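Local atomic coordinates of leucine aminopeptidase A1, chloroplastic (Solanum lycopersicum, PDB entry 5D8N), a protein that removes N-terminal amino acids, preferably leucine, from peptides as a magnesium-dependent homohexameric aminopeptidase of the M17 family and also acts as a protein-folding chaperone. Residues A420-D433 and S446-S458. The protein carries 1 engineered substitution. Numbering follows the deposited sequence.
Sequences ALGPSVAGAFTPND and SGEKLWRMPMEES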
loop_
_atom_site.group_PDB
_atom_site.type_symbol
_atom_site.label_atom_id
_atom_site.label_comp_id
_atom_site.label_asym_id
_atom_site.label_seq_id
_atom_site.Cartn_x
_atom_site.Cartn_y
_atom_site.Cartn_z
ATOM N N ALA A 420 11.876 -17.336 -5.529
ATOM C CA ALA A 420 12.982 -17.907 -6.290
ATOM C C ALA A 420 12.628 -19.212 -6.999
ATOM O O ALA A 420 13.027 -19.431 -8.152
ATOM C CB ALA A 420 14.151 -18.142 -5.352
ATOM N N LEU A 421 12.040 -20.142 -6.242
ATOM C CA LEU A 421 11.949 -21.517 -6.701
ATOM C C LEU A 421 10.520 -22.002 -6.822
ATOM O O LEU A 421 10.293 -23.140 -7.193
ATOM C CB LEU A 421 12.726 -22.451 -5.780
ATOM C CG LEU A 421 14.239 -22.286 -5.758
ATOM C CD1 LEU A 421 14.899 -23.177 -4.694
ATOM C CD2 LEU A 421 14.799 -22.643 -7.108
ATOM N N GLY A 422 9.571 -21.123 -6.530
ATOM C CA GLY A 422 8.179 -21.453 -6.675
ATOM C C GLY A 422 7.648 -22.255 -5.507
ATOM O O GLY A 422 8.344 -22.492 -4.537
ATOM N N PRO A 423 6.413 -22.733 -5.623
ATOM C CA PRO A 423 5.764 -23.458 -4.530
ATOM C C PRO A 423 6.256 -24.886 -4.280
ATOM O O PRO A 423 5.975 -25.448 -3.217
ATOM C CB PRO A 423 4.290 -23.483 -4.944
ATOM C CG PRO A 423 4.283 -23.296 -6.435
ATOM C CD PRO A 423 5.484 -22.410 -6.718
ATOM N N SER A 424 6.958 -25.477 -5.243
ATOM C CA SER A 424 7.147 -26.908 -5.273
ATOM C C SER A 424 8.580 -27.385 -5.030
ATOM O O SER A 424 8.805 -28.590 -4.895
ATOM C CB SER A 424 6.682 -27.479 -6.608
ATOM O OG SER A 424 5.359 -27.115 -6.912
ATOM N N VAL A 425 9.537 -26.464 -4.994
ATOM C CA VAL A 425 10.958 -26.809 -4.979
ATOM C C VAL A 425 11.648 -26.121 -3.800
ATOM O O VAL A 425 11.652 -24.898 -3.697
ATOM C CB VAL A 425 11.668 -26.359 -6.284
ATOM C CG1 VAL A 425 13.140 -26.783 -6.238
ATOM C CG2 VAL A 425 11.020 -26.990 -7.523
ATOM N N ALA A 426 12.210 -26.909 -2.897
ATOM C CA ALA A 426 12.867 -26.359 -1.725
ATOM C C ALA A 426 14.276 -25.913 -2.078
ATOM O O ALA A 426 14.902 -26.449 -2.993
ATOM C CB ALA A 426 12.897 -27.389 -0.603
ATOM N N GLY A 427 14.777 -24.929 -1.345
ATOM C CA GLY A 427 16.134 -24.455 -1.532
ATOM C C GLY A 427 17.070 -25.073 -0.505
ATOM O O GLY A 427 16.801 -25.034 0.688
ATOM N N ALA A 428 18.224 -25.528 -0.981
ATOM C CA ALA A 428 19.232 -26.167 -0.157
ATOM C C ALA A 428 20.462 -25.268 -0.132
ATOM O O ALA A 428 20.989 -24.867 -1.180
ATOM C CB ALA A 428 19.597 -27.536 -0.742
ATOM N N PHE A 429 20.955 -25.014 1.075
ATOM C CA PHE A 429 22.101 -24.150 1.278
ATOM C C PHE A 429 23.130 -24.857 2.143
ATOM O O PHE A 429 22.790 -25.320 3.225
ATOM C CB PHE A 429 21.695 -22.868 2.004
ATOM C CG PHE A 429 20.681 -22.047 1.261
ATOM C CD1 PHE A 429 19.342 -22.313 1.387
ATOM C CD2 PHE A 429 21.072 -20.910 0.592
ATOM C CE1 PHE A 429 18.404 -21.549 0.732
ATOM C CE2 PHE A 429 20.139 -20.143 -0.077
ATOM C CZ PHE A 429 18.803 -20.480 -0.028
ATOM N N THR A 430 24.359 -24.965 1.642
ATOM C CA THR A 430 25.417 -25.575 2.439
ATOM C C THR A 430 26.787 -25.062 2.023
ATOM O O THR A 430 27.020 -24.840 0.849
ATOM C CB THR A 430 25.386 -27.117 2.319
ATOM O OG1 THR A 430 26.427 -27.698 3.104
ATOM C CG2 THR A 430 25.564 -27.556 0.885
ATOM N N PRO A 431 27.698 -24.882 2.993
ATOM C CA PRO A 431 29.117 -24.686 2.685
ATOM C C PRO A 431 29.796 -25.953 2.181
ATOM O O PRO A 431 30.930 -25.905 1.732
ATOM C CB PRO A 431 29.731 -24.267 4.029
ATOM C CG PRO A 431 28.573 -23.905 4.910
ATOM C CD PRO A 431 27.426 -24.744 4.432
ATOM N N ASN A 432 29.149 -27.106 2.314
ATOM C CA ASN A 432 29.838 -28.375 2.177
ATOM C C ASN A 432 29.393 -29.090 0.890
ATOM O O ASN A 432 28.253 -29.579 0.786
ATOM C CB ASN A 432 29.572 -29.218 3.446
ATOM C CG ASN A 432 29.908 -28.477 4.753
ATOM O OD1 ASN A 432 29.024 -28.038 5.512
ATOM N ND2 ASN A 432 31.205 -28.436 5.090
ATOM N N ASP A 433 30.245 -29.091 -0.131
ATOM C CA ASP A 433 29.838 -29.586 -1.438
ATOM C C ASP A 433 29.433 -31.063 -1.393
ATOM O O ASP A 433 28.583 -31.500 -2.164
ATOM C CB ASP A 433 30.965 -29.428 -2.457
ATOM C CG ASP A 433 31.158 -27.988 -2.910
ATOM O OD1 ASP A 433 30.250 -27.140 -2.724
ATOM O OD2 ASP A 433 32.227 -27.745 -3.503
ATOM N N SER A 446 14.205 -40.328 -3.357
ATOM C CA SER A 446 12.875 -40.152 -2.780
ATOM C C SER A 446 11.856 -39.588 -3.768
ATOM O O SER A 446 10.650 -39.738 -3.598
ATOM C CB SER A 446 12.978 -39.194 -1.603
ATOM O OG SER A 446 13.239 -37.857 -2.009
ATOM N N GLY A 447 12.321 -38.886 -4.789
ATOM C CA GLY A 447 11.417 -38.225 -5.699
ATOM C C GLY A 447 11.052 -36.806 -5.319
ATOM O O GLY A 447 10.339 -36.143 -6.067
ATOM N N GLU A 448 11.593 -36.302 -4.209
ATOM C CA GLU A 448 11.270 -34.952 -3.754
ATOM C C GLU A 448 12.100 -33.912 -4.516
ATOM O O GLU A 448 13.228 -34.169 -4.936
ATOM C CB GLU A 448 11.476 -34.849 -2.246
ATOM C CG GLU A 448 10.490 -35.701 -1.465
ATOM C CD GLU A 448 10.345 -35.299 0.009
ATOM O OE1 GLU A 448 11.358 -35.301 0.742
ATOM O OE2 GLU A 448 9.190 -35.184 0.480
ATOM N N LYS A 449 11.556 -32.709 -4.654
ATOM C CA LYS A 449 12.187 -31.643 -5.445
ATOM C C LYS A 449 12.888 -30.631 -4.564
ATOM O O LYS A 449 12.268 -30.021 -3.687
ATOM C CB LYS A 449 11.164 -30.880 -6.285
ATOM C CG LYS A 449 10.437 -31.727 -7.314
ATOM C CD LYS A 449 9.363 -30.907 -8.021
ATOM C CE LYS A 449 8.551 -31.864 -8.886
ATOM N NZ LYS A 449 7.786 -31.221 -9.977
ATOM N N LEU A 450 14.172 -30.425 -4.867
ATOM C CA LEU A 450 14.981 -29.409 -4.214
ATOM C C LEU A 450 16.085 -28.933 -5.143
ATOM O O LEU A 450 16.381 -29.564 -6.156
ATOM C CB LEU A 450 15.523 -29.914 -2.861
ATOM C CG LEU A 450 16.349 -31.195 -2.785
ATOM C CD1 LEU A 450 17.772 -30.978 -3.272
ATOM C CD2 LEU A 450 16.392 -31.723 -1.368
ATOM N N TRP A 451 16.704 -27.812 -4.789
ATOM C CA TRP A 451 17.712 -27.198 -5.643
ATOM C C TRP A 451 18.685 -26.439 -4.754
ATOM O O TRP A 451 18.282 -25.626 -3.918
ATOM C CB TRP A 451 17.046 -26.239 -6.625
ATOM C CG TRP A 451 17.935 -25.715 -7.727
ATOM C CD1 TRP A 451 18.625 -24.539 -7.740
ATOM C CD2 TRP A 451 18.260 -26.380 -8.954
ATOM N NE1 TRP A 451 19.301 -24.389 -8.936
ATOM C CE2 TRP A 451 19.068 -25.501 -9.708
ATOM C CE3 TRP A 451 17.979 -27.656 -9.464
ATOM C CZ2 TRP A 451 19.630 -25.870 -10.928
ATOM C CZ3 TRP A 451 18.442 -27.985 -10.745
ATOM C CH2 TRP A 451 19.272 -27.086 -11.463
ATOM N N ARG A 452 19.977 -26.683 -4.954
ATOM C CA ARG A 452 20.972 -25.951 -4.209
ATOM C C ARG A 452 21.011 -24.487 -4.637
ATOM O O ARG A 452 20.915 -24.153 -5.827
ATOM C CB ARG A 452 22.342 -26.580 -4.376
ATOM C CG ARG A 452 23.342 -26.044 -3.367
ATOM C CD ARG A 452 24.760 -26.492 -3.684
ATOM N NE ARG A 452 25.713 -26.101 -2.655
ATOM C CZ ARG A 452 27.016 -26.394 -2.681
ATOM N NH1 ARG A 452 27.504 -27.174 -3.620
ATOM N NH2 ARG A 452 27.806 -26.041 -1.669
ATOM N N MET A 453 21.140 -23.618 -3.644
ATOM C CA MET A 453 21.283 -22.188 -3.874
ATOM C C MET A 453 22.560 -21.713 -3.201
ATOM O O MET A 453 23.053 -22.338 -2.258
ATOM C CB MET A 453 20.087 -21.452 -3.246
ATOM C CG MET A 453 18.768 -21.824 -3.889
ATOM S SD MET A 453 18.597 -21.044 -5.512
ATOM C CE MET A 453 18.260 -19.369 -5.040
ATOM N N PRO A 454 23.144 -20.628 -3.710
ATOM C CA PRO A 454 24.499 -20.300 -3.277
ATOM C C PRO A 454 24.505 -19.567 -1.939
ATOM O O PRO A 454 23.716 -18.653 -1.727
ATOM C CB PRO A 454 24.976 -19.358 -4.386
ATOM C CG PRO A 454 23.720 -18.664 -4.840
ATOM C CD PRO A 454 22.640 -19.716 -4.749
ATOM N N MET A 455 25.471 -19.873 -1.088
ATOM C CA MET A 455 25.723 -19.064 0.082
ATOM C C MET A 455 26.703 -17.935 -0.205
ATOM O O MET A 455 27.894 -18.034 0.096
ATOM C CB MET A 455 26.197 -19.963 1.219
ATOM C CG MET A 455 25.027 -20.838 1.665
ATOM S SD MET A 455 25.337 -21.760 3.168
ATOM C CE MET A 455 25.354 -20.422 4.348
ATOM N N GLU A 456 26.227 -16.952 -0.963
ATOM C CA GLU A 456 27.065 -15.867 -1.455
ATOM C C GLU A 456 27.587 -14.989 -0.314
ATOM O O GLU A 456 26.806 -14.250 0.291
ATOM C CB GLU A 456 26.268 -15.028 -2.447
ATOM C CG GLU A 456 26.943 -13.753 -2.903
ATOM C CD GLU A 456 28.354 -13.960 -3.439
ATOM O OE1 GLU A 456 28.581 -14.920 -4.201
ATOM O OE2 GLU A 456 29.267 -13.187 -3.062
ATOM N N GLU A 457 28.881 -15.105 -0.007
ATOM C CA GLU A 457 29.461 -14.571 1.236
ATOM C C GLU A 457 29.390 -13.051 1.295
ATOM O O GLU A 457 29.260 -12.466 2.369
ATOM C CB GLU A 457 30.941 -14.948 1.422
ATOM C CG GLU A 457 31.888 -14.476 0.298
ATOM C CD GLU A 457 32.539 -13.078 0.444
ATOM O OE1 GLU A 457 32.886 -12.471 -0.599
ATOM O OE2 GLU A 457 32.809 -12.581 1.569
ATOM N N SER A 458 29.475 -12.405 0.139
ATOM C CA SER A 458 29.464 -10.940 0.105
ATOM C C SER A 458 28.200 -10.339 0.705
ATOM O O SER A 458 28.168 -9.141 1.004
ATOM C CB SER A 458 29.679 -10.421 -1.324
ATOM O OG SER A 458 28.663 -10.862 -2.205
HETATM O O HOH W 1 24.947 -23.875 -1.052
HETATM O O HOH W 2 27.166 -22.339 -1.501
#
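Ala426 and Ala428 pair in parallel with Leu450 and Arg452, setting strand 450-452, the outermost of the catalytic-domain sheet within this chain, against strand 426-429. Helix 433-446 connects the two strands in a beta-alpha-beta unit. The ladder runs from Ala426 N to Lys449 O (3.2 Å) through to Met453 N on Ala428 O (2.8 Å), while the CA atoms of Leu450 and Arg452 make CA-H...O contacts to the carbonyl oxygens of Ala426 and Ala428.

The tight part is apolar. The Phe429 ring and Met453 run alongside one another in one direction, with Met453 CB 3.4 Å from Phe429 CE2. Met455 CG meets the edge of that ring, and the chain runs on extended through chi2 (-170°), which carries SD to 3.9 Å from Pro431 CD. Leu421 CD1 comes from the contrary direction to 4.2 Å from Met453 CG, and helix 479-488 packs on Phe429.

At the start of the ladder, Lys449 directs its amine to Glu456 of the second subunit. Trp451 NE1 donates to Arg452 O of that subunit, whose Trp451 NE1 returns the bond to Arg452 O here.

Toward the more exposed end the contact becomes polar. The Arg452 chain is extended, with CG anti to the backbone N (chi1 -167°), and reaches along Ala428 O to the loop beyond the strand. Its NH2 donates to Thr430 O (2.9 Å), which lies in the guanidinium plane. NH1 and NH2 both grip Asp433 OD1 end-on, each at 2.9 Å, with the carboxylate turned 80° from the guanidinium. A water accepts from Arg452 NE and Thr430 N and donates to Met453 O, linking the segments beyond the ladder's last bond. Held through all three nitrogens, the guanidinium should be fixed in rotation and favour a charged Asp433 at the start of helix 433-446.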